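Local coordinates for Ras GTPase-activating-like protein IQGAP3 (PDB 3ISU) that probably acts as a calmodulin-binding signalling scaffold of the IQGAP family, of which this is the RasGAP C-terminal (RGC) domain, at residues 31-43 and 102-114. Residues are numbered along the deposited sequence; the frame is centred on the assembly and turned at random.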
ATOM      1  N   GLN A  31      10.312  -1.609  -4.533  1.00 20.57           N
ATOM      2  CA  GLN A  31       9.666  -0.906  -5.656  1.00 20.97           C
ATOM      3  C   GLN A  31       8.851   0.277  -5.160  1.00 20.15           C
ATOM      4  O   GLN A  31       8.896   1.365  -5.733  1.00 21.17           O
ATOM      5  CB  GLN A  31       8.791  -1.862  -6.442  1.00 21.61           C
ATOM      6  CG  GLN A  31       9.592  -2.900  -7.232  1.00 23.71           C
ATOM      7  CD  GLN A  31       8.703  -3.921  -7.858  1.00 27.60           C
ATOM      8  OE1 GLN A  31       7.893  -4.558  -7.204  1.00 22.81           O
ATOM      9  NE2 GLN A  31       8.820  -4.062  -9.193  1.00 35.36           N
ATOM     10  N   LEU A  32       8.128   0.084  -4.073  1.00 20.26           N
ATOM     11  CA  LEU A  32       7.359   1.206  -3.490  1.00 21.15           C
ATOM     12  C   LEU A  32       8.250   2.342  -2.949  1.00 21.67           C
ATOM     13  O   LEU A  32       7.937   3.537  -3.053  1.00 20.57           O
ATOM     14  CB  LEU A  32       6.441   0.669  -2.426  1.00 19.83           C
ATOM     15  CG  LEU A  32       5.312  -0.232  -2.880  1.00 23.64           C
ATOM     16  CD1 LEU A  32       4.456  -0.433  -1.653  1.00 21.89           C
ATOM     17  CD2 LEU A  32       4.518   0.374  -4.000  1.00 23.29           C
ATOM     18  N   LEU A  33       9.423   1.985  -2.450  1.00 21.46           N
ATOM     19  CA  LEU A  33      10.401   3.019  -2.047  1.00 22.71           C
ATOM     20  C   LEU A  33      10.864   3.826  -3.214  1.00 22.57           C
ATOM     21  O   LEU A  33      10.924   5.047  -3.178  1.00 21.41           O
ATOM     22  CB  LEU A  33      11.608   2.368  -1.333  1.00 21.83           C
ATOM     23  CG  LEU A  33      12.657   3.344  -0.822  1.00 24.11           C
ATOM     24  CD1 LEU A  33      12.077   4.064   0.446  1.00 24.74           C
ATOM     25  CD2 LEU A  33      13.997   2.649  -0.497  1.00 25.37           C
ATOM     26  N   GLU A  34      11.184   3.128  -4.299  1.00 23.85           N
ATOM     27  CA  GLU A  34      11.696   3.769  -5.461  1.00 24.75           C
ATOM     28  C   GLU A  34      10.658   4.719  -6.020  1.00 24.94           C
ATOM     29  O   GLU A  34      11.009   5.756  -6.579  1.00 23.82           O
ATOM     30  CB  GLU A  34      12.131   2.710  -6.481  1.00 26.26           C
ATOM     31  CG  GLU A  34      12.993   3.217  -7.600  1.00 29.14           C
ATOM     32  CD  GLU A  34      12.174   3.841  -8.712  1.00 32.86           C
ATOM     33  OE1 GLU A  34      11.011   3.408  -8.883  1.00 34.07           O
ATOM     34  OE2 GLU A  34      12.683   4.784  -9.358  1.00 35.07           O
ATOM     35  N   LYS A  35       9.381   4.375  -5.851  1.00 23.75           N
ATOM     36  CA  LYS A  35       8.288   5.215  -6.336  1.00 25.19           C
ATOM     37  C   LYS A  35       7.955   6.363  -5.371  1.00 24.62           C
ATOM     38  O   LYS A  35       7.218   7.278  -5.714  1.00 26.12           O
ATOM     39  CB  LYS A  35       7.046   4.345  -6.589  1.00 25.91           C
ATOM     40  CG  LYS A  35       7.214   3.400  -7.784  1.00 29.94           C
ATOM     41  CD  LYS A  35       6.040   2.422  -7.888  1.00 35.53           C
ATOM     42  CE  LYS A  35       6.315   1.388  -8.986  1.00 38.74           C
ATOM     43  NZ  LYS A  35       6.373   1.974 -10.348  1.00 41.53           N
ATOM     44  N   GLY A  36       8.496   6.332  -4.170  1.00 23.76           N
ATOM     45  CA  GLY A  36       8.209   7.366  -3.195  1.00 23.74           C
ATOM     46  C   GLY A  36       6.951   7.096  -2.392  1.00 22.39           C
ATOM     47  O   GLY A  36       6.631   7.876  -1.497  1.00 22.74           O
ATOM     48  N   VAL A  37       6.296   5.970  -2.665  1.00 21.27           N
ATOM     49  CA  VAL A  37       5.122   5.514  -1.910  1.00 21.88           C
ATOM     50  C   VAL A  37       5.485   5.013  -0.531  1.00 22.36           C
ATOM     51  O   VAL A  37       4.811   5.343   0.434  1.00 22.20           O
ATOM     52  CB  VAL A  37       4.319   4.420  -2.699  1.00 22.47           C
ATOM     53  CG1 VAL A  37       3.154   3.865  -1.876  1.00 21.70           C
ATOM     54  CG2 VAL A  37       3.803   4.970  -4.039  1.00 22.57           C
ATOM     55  N   LEU A  38       6.564   4.230  -0.402  1.00 21.32           N
ATOM     56  CA  LEU A  38       7.013   3.760   0.899  1.00 22.16           C
ATOM     57  C   LEU A  38       8.052   4.709   1.427  1.00 23.00           C
ATOM     58  O   LEU A  38       8.907   5.150   0.661  1.00 24.64           O
ATOM     59  CB  LEU A  38       7.623   2.360   0.807  1.00 23.00           C
ATOM     60  CG  LEU A  38       8.032   1.719   2.127  1.00 23.61           C
ATOM     61  CD1 LEU A  38       6.880   1.511   3.085  1.00 24.90           C
ATOM     62  CD2 LEU A  38       8.733   0.358   1.850  1.00 28.02           C
ATOM     63  N   VAL A  39       7.949   5.047   2.713  1.00 22.86           N
ATOM     64  CA  VAL A  39       8.863   5.988   3.384  1.00 24.83           C
ATOM     65  C   VAL A  39       9.862   5.236   4.241  1.00 25.24           C
ATOM     66  O   VAL A  39      11.089   5.507   4.174  1.00 25.46           O
ATOM     67  CB  VAL A  39       8.055   6.991   4.261  1.00 25.80           C
ATOM     68  CG1 VAL A  39       8.986   7.815   5.161  1.00 28.16           C
ATOM     69  CG2 VAL A  39       7.244   7.883   3.344  1.00 28.03           C
ATOM     70  N   GLU A  40       9.354   4.300   5.022  1.00 25.60           N
ATOM     71  CA  GLU A  40      10.151   3.489   5.942  1.00 27.91           C
ATOM     72  C   GLU A  40       9.409   2.266   6.402  1.00 26.82           C
ATOM     73  O   GLU A  40       8.161   2.205   6.362  1.00 26.29           O
ATOM     74  CB  GLU A  40      10.591   4.289   7.184  1.00 29.89           C
ATOM     75  CG  GLU A  40       9.528   4.514   8.208  1.00 35.60           C
ATOM     76  CD  GLU A  40      10.059   5.171   9.535  1.00 42.05           C
ATOM     77  OE1 GLU A  40      10.964   6.021   9.449  1.00 44.80           O
ATOM     78  OE2 GLU A  40       9.555   4.829  10.646  1.00 43.40           O
ATOM     79  N   ILE A  41      10.162   1.268   6.867  1.00 25.59           N
ATOM     80  CA  ILE A  41       9.587   0.171   7.606  1.00 26.39           C
ATOM     81  C   ILE A  41      10.402   0.102   8.887  1.00 29.10           C
ATOM     82  O   ILE A  41      11.602  -0.222   8.883  1.00 27.92           O
ATOM     83  CB  ILE A  41       9.592  -1.199   6.878  1.00 25.73           C
ATOM     84  CG1 ILE A  41       8.850  -1.119   5.518  1.00 25.94           C
ATOM     85  CG2 ILE A  41       8.952  -2.218   7.761  1.00 26.70           C
ATOM     86  CD1 ILE A  41       8.858  -2.424   4.693  1.00 22.99           C
ATOM     87  N   GLU A  42       9.765   0.463   9.989  1.00 31.15           N
ATOM     88  CA  GLU A  42      10.473   0.532  11.254  1.00 33.80           C
ATOM     89  C   GLU A  42      11.080  -0.836  11.602  1.00 33.21           C
ATOM     90  O   GLU A  42      10.426  -1.850  11.445  1.00 32.75           O
ATOM     91  CB  GLU A  42       9.507   1.003  12.353  1.00 35.32           C
ATOM     92  CG  GLU A  42      10.194   1.779  13.413  1.00 39.75           C
ATOM     93  CD  GLU A  42       9.315   1.983  14.647  1.00 45.97           C
ATOM     94  OE1 GLU A  42       8.094   1.609  14.629  1.00 46.13           O
ATOM     95  OE2 GLU A  42       9.887   2.495  15.638  1.00 50.67           O
ATOM     96  N   ASP A  43      12.339  -0.843  12.034  1.00 34.30           N
ATOM     97  CA  ASP A  43      13.060  -2.075  12.422  1.00 35.36           C
ATOM     98  C   ASP A  43      13.289  -3.055  11.265  1.00 35.00           C
ATOM     99  O   ASP A  43      13.477  -4.247  11.510  1.00 35.85           O
ATOM    100  CB  ASP A  43      12.331  -2.845  13.536  1.00 36.06           C
ATOM    101  CG  ASP A  43      12.139  -2.014  14.795  1.00 40.35           C
ATOM    102  OD1 ASP A  43      13.098  -1.324  15.188  1.00 44.58           O
ATOM    103  OD2 ASP A  43      11.011  -2.027  15.344  1.00 45.74           O
ATOM    104  N   LYS A 102       4.209  -0.892  11.196  1.00 36.27           N
ATOM    105  CA  LYS A 102       5.547  -0.334  11.050  1.00 34.92           C
ATOM    106  C   LYS A 102       5.903   0.173   9.656  1.00 31.93           C
ATOM    107  O   LYS A 102       6.987   0.730   9.483  1.00 31.71           O
ATOM    108  CB  LYS A 102       6.573  -1.365  11.519  1.00 35.67           C
ATOM    109  CG  LYS A 102       6.601  -1.564  13.049  1.00 39.70           C
ATOM    110  CD  LYS A 102       7.736  -2.483  13.489  1.00 43.58           C
ATOM    111  CE  LYS A 102       7.858  -2.538  15.011  1.00 44.99           C
ATOM    112  NZ  LYS A 102       8.826  -3.604  15.419  1.00 46.98           N
ATOM    113  N   ALA A 103       5.030   0.012   8.665  1.00 29.74           N
ATOM    114  CA  ALA A 103       5.322   0.510   7.316  1.00 28.63           C
ATOM    115  C   ALA A 103       4.700   1.874   7.113  1.00 28.13           C
ATOM    116  O   ALA A 103       3.491   1.995   7.176  1.00 31.56           O
ATOM    117  CB  ALA A 103       4.818  -0.449   6.241  1.00 28.61           C
ATOM    118  N   LYS A 104       5.483   2.879   6.823  1.00 26.90           N
ATOM    119  CA  LYS A 104       4.935   4.223   6.663  1.00 27.05           C
ATOM    120  C   LYS A 104       4.899   4.512   5.189  1.00 24.41           C
ATOM    121  O   LYS A 104       5.890   4.272   4.485  1.00 24.27           O
ATOM    122  CB  LYS A 104       5.784   5.260   7.375  1.00 28.36           C
ATOM    123  CG  LYS A 104       5.661   5.299   8.891  1.00 34.57           C
ATOM    124  CD  LYS A 104       6.483   6.530   9.376  1.00 38.75           C
ATOM    125  CE  LYS A 104       6.176   6.983  10.804  1.00 42.95           C
ATOM    126  NZ  LYS A 104       6.797   8.356  11.033  1.00 44.81           N
ATOM    127  N   VAL A 105       3.760   4.980   4.689  1.00 22.25           N
ATOM    128  CA  VAL A 105       3.579   5.248   3.274  1.00 21.17           C
ATOM    129  C   VAL A 105       3.191   6.707   3.109  1.00 21.51           C
ATOM    130  O   VAL A 105       2.511   7.269   4.007  1.00 21.07           O
ATOM    131  CB  VAL A 105       2.555   4.334   2.563  1.00 22.01           C
ATOM    132  CG1 VAL A 105       3.072   2.892   2.521  1.00 23.57           C
ATOM    133  CG2 VAL A 105       1.207   4.382   3.233  1.00 23.92           C
ATOM    134  N   ASN A 106       3.662   7.312   2.031  1.00 19.54           N
ATOM    135  CA  ASN A 106       3.368   8.706   1.748  1.00 20.13           C
ATOM    136  C   ASN A 106       1.953   8.797   1.178  1.00 19.48           C
ATOM    137  O   ASN A 106       1.646   8.175   0.191  1.00 18.79           O
ATOM    138  CB  ASN A 106       4.349   9.218   0.724  1.00 20.91           C
ATOM    139  CG  ASN A 106       4.102  10.672   0.380  1.00 22.74           C
ATOM    140  OD1 ASN A 106       3.442  10.959  -0.595  1.00 21.79           O
ATOM    141  ND2 ASN A 106       4.579  11.582   1.235  1.00 26.44           N
ATOM    142  N   VAL A 107       1.089   9.575   1.826  1.00 19.21           N
ATOM    143  CA  VAL A 107      -0.309   9.659   1.458  1.00 18.96           C
ATOM    144  C   VAL A 107      -0.459  10.187   0.022  1.00 19.52           C
ATOM    145  O   VAL A 107      -1.200   9.613  -0.778  1.00 19.43           O
ATOM    146  CB  VAL A 107      -1.093  10.538   2.488  1.00 19.14           C
ATOM    147  CG1 VAL A 107      -2.507  10.840   1.974  1.00 20.54           C
ATOM    148  CG2 VAL A 107      -1.183   9.850   3.851  1.00 17.73           C
ATOM    149  N   ASN A 108       0.227  11.285  -0.347  1.00 20.51           N
ATOM    150  CA  ASN A 108       0.063  11.828  -1.681  1.00 20.68           C
ATOM    151  C   ASN A 108       0.434  10.827  -2.767  1.00 20.44           C
ATOM    152  O   ASN A 108      -0.274  10.699  -3.768  1.00 19.42           O
ATOM    153  CB  ASN A 108       0.917  13.092  -1.862  1.00 21.83           C
ATOM    154  CG  ASN A 108       0.353  14.292  -1.106  1.00 26.97           C
ATOM    155  OD1 ASN A 108      -0.809  14.278  -0.744  1.00 28.60           O
ATOM    156  ND2 ASN A 108       1.173  15.328  -0.884  1.00 28.73           N
ATOM    157  N   LEU A 109       1.554  10.130  -2.574  1.00 20.28           N
ATOM    158  CA  LEU A 109       2.020   9.238  -3.610  1.00 20.37           C
ATOM    159  C   LEU A 109       1.240   7.910  -3.653  1.00 19.55           C
ATOM    160  O   LEU A 109       1.091   7.309  -4.752  1.00 19.71           O
ATOM    161  CB  LEU A 109       3.539   9.073  -3.564  1.00 21.48           C
ATOM    162  CG  LEU A 109       4.278  10.325  -4.074  1.00 24.15           C
ATOM    163  CD1 LEU A 109       5.755  10.212  -3.719  1.00 28.98           C
ATOM    164  CD2 LEU A 109       4.073  10.545  -5.555  1.00 30.56           C
ATOM    165  N   LEU A 110       0.679   7.510  -2.521  1.00 19.62           N
ATOM    166  CA  LEU A 110      -0.272   6.383  -2.505  1.00 20.16           C
ATOM    167  C   LEU A 110      -1.517   6.729  -3.265  1.00 21.43           C
ATOM    168  O   LEU A 110      -1.961   5.955  -4.101  1.00 20.98           O
ATOM    169  CB  LEU A 110      -0.583   5.917  -1.099  1.00 20.07           C
ATOM    170  CG  LEU A 110      -1.539   4.727  -0.906  1.00 21.35           C
ATOM    171  CD1 LEU A 110      -1.020   3.483  -1.715  1.00 21.39           C
ATOM    172  CD2 LEU A 110      -1.688   4.477   0.611  1.00 22.12           C
ATOM    173  N   ILE A 111      -2.077   7.916  -3.013  1.00 20.64           N
ATOM    174  CA  ILE A 111      -3.240   8.367  -3.785  1.00 20.75           C
ATOM    175  C   ILE A 111      -2.942   8.337  -5.291  1.00 22.04           C
ATOM    176  O   ILE A 111      -3.772   7.854  -6.109  1.00 22.79           O
ATOM    177  CB  ILE A 111      -3.710   9.772  -3.336  1.00 20.62           C
ATOM    178  CG1 ILE A 111      -4.333   9.671  -1.959  1.00 20.17           C
ATOM    179  CG2 ILE A 111      -4.677  10.372  -4.369  1.00 23.74           C
ATOM    180  CD1 ILE A 111      -4.583  11.059  -1.266  1.00 21.76           C
ATOM    181  N   PHE A 112      -1.783   8.868  -5.677  1.00 22.12           N
ATOM    182  CA  PHE A 112      -1.367   8.885  -7.071  1.00 23.57           C
ATOM    183  C   PHE A 112      -1.240   7.479  -7.651  1.00 23.62           C
ATOM    184  O   PHE A 112      -1.788   7.202  -8.701  1.00 22.55           O
ATOM    185  CB  PHE A 112      -0.069   9.632  -7.193  1.00 25.42           C
ATOM    186  CG  PHE A 112       0.464   9.705  -8.605  1.00 30.53           C
ATOM    187  CD1 PHE A 112      -0.248  10.351  -9.587  1.00 36.46           C
ATOM    188  CD2 PHE A 112       1.694   9.158  -8.916  1.00 38.96           C
ATOM    189  CE1 PHE A 112       0.265  10.448 -10.896  1.00 40.07           C
ATOM    190  CE2 PHE A 112       2.211   9.244 -10.211  1.00 41.19           C
ATOM    191  CZ  PHE A 112       1.488   9.885 -11.188  1.00 41.51           C
ATOM    192  N   LEU A 113      -0.613   6.566  -6.929  1.00 24.90           N
ATOM    193  CA  LEU A 113      -0.528   5.176  -7.399  1.00 26.05           C
ATOM    194  C   LEU A 113      -1.892   4.479  -7.567  1.00 25.94           C
ATOM    195  O   LEU A 113      -2.149   3.866  -8.621  1.00 26.51           O
ATOM    196  CB  LEU A 113       0.330   4.354  -6.453  1.00 26.12           C
ATOM    197  CG  LEU A 113       0.723   2.933  -6.896  1.00 28.74           C
ATOM    198  CD1 LEU A 113       1.693   2.937  -8.080  1.00 32.05           C
ATOM    199  CD2 LEU A 113       1.367   2.209  -5.670  1.00 29.73           C
ATOM    200  N   LEU A 114      -2.758   4.584  -6.563  1.00 25.68           N
ATOM    201  CA  LEU A 114      -4.120   4.090  -6.671  1.00 27.30           C
ATOM    202  C   LEU A 114      -4.886   4.701  -7.872  1.00 29.26           C
ATOM    203  O   LEU A 114      -5.508   3.958  -8.647  1.00 31.55           O
ATOM    204  CB  LEU A 114      -4.894   4.290  -5.375  1.00 26.39           C
ATOM    205  CG  LEU A 114      -4.381   3.541  -4.145  1.00 26.15           C
ATOM    206  CD1 LEU A 114      -5.243   3.960  -2.941  1.00 29.95           C
ATOM    207  CD2 LEU A 114      -4.401   2.048  -4.307  1.00 28.37           C
TER
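Asn106 N donates to Val37 O at 2.8 Å, just ahead of strand 38-41, and so opens the antiparallel pairing of that strand with strand 103-106. Val39 N then donates to Lys104 O, Lys104 N to Glu40 O, and Glu42 N to Lys102 O. Because Val39 and Glu40 both face Lys104, the edge strand carries a classic beta bulge. Strand 96-99 flanks strand 103-106 on its other side, completing a three-stranded sheet.

Lys102 can be followed outward. Its CB and CG pass Glu42 CB, CG also meeting Glu42 OE1; CD lies 3.4 Å from Glu42 O, CE 3.2 Å from Asp43 OD2, and NZ closes a 2.7 Å salt bridge with that oxygen, using the anti lone pair. With chi2 to chi4 all near 180°, the straight chain is long enough to span beyond the strand end. Glu40 and Lys104 run side by side, their methylenes touching while Glu40 OE2 and Lys104 NZ stay 4.5 Å apart, beyond a salt bridge.

On the buried face, Leu38 CD1 meets Ala103 CB and Val105 CG1; small alanine suits the close non-hydrogen-bonded pair with Ile41 (CA to CA 4.3 Å), where Ala103 CB meets Ile41 CG1. Val37, its CG1 anti to the backbone N (chi1 176°), sends CG1 to Leu110 CD1 and CG2 to Leu113 CD2, which also meets Leu32 CD2 at 4.0 Å. Gly36 ends helix 29-35 in a Schellman motif, its carbonyl O 3.3 Å from Leu109 CD1; its positive phi calls for glycine, since a side chain would jam against the preceding carbonyl O. Asn106 OD1 caps helix 107-119 by accepting from Leu109 N in the carbonyl plane.

Backbone bonds thus fix the register, branched aliphatics pack the buried face, and charged chains with long aliphatic stems suit the solvent-facing rim.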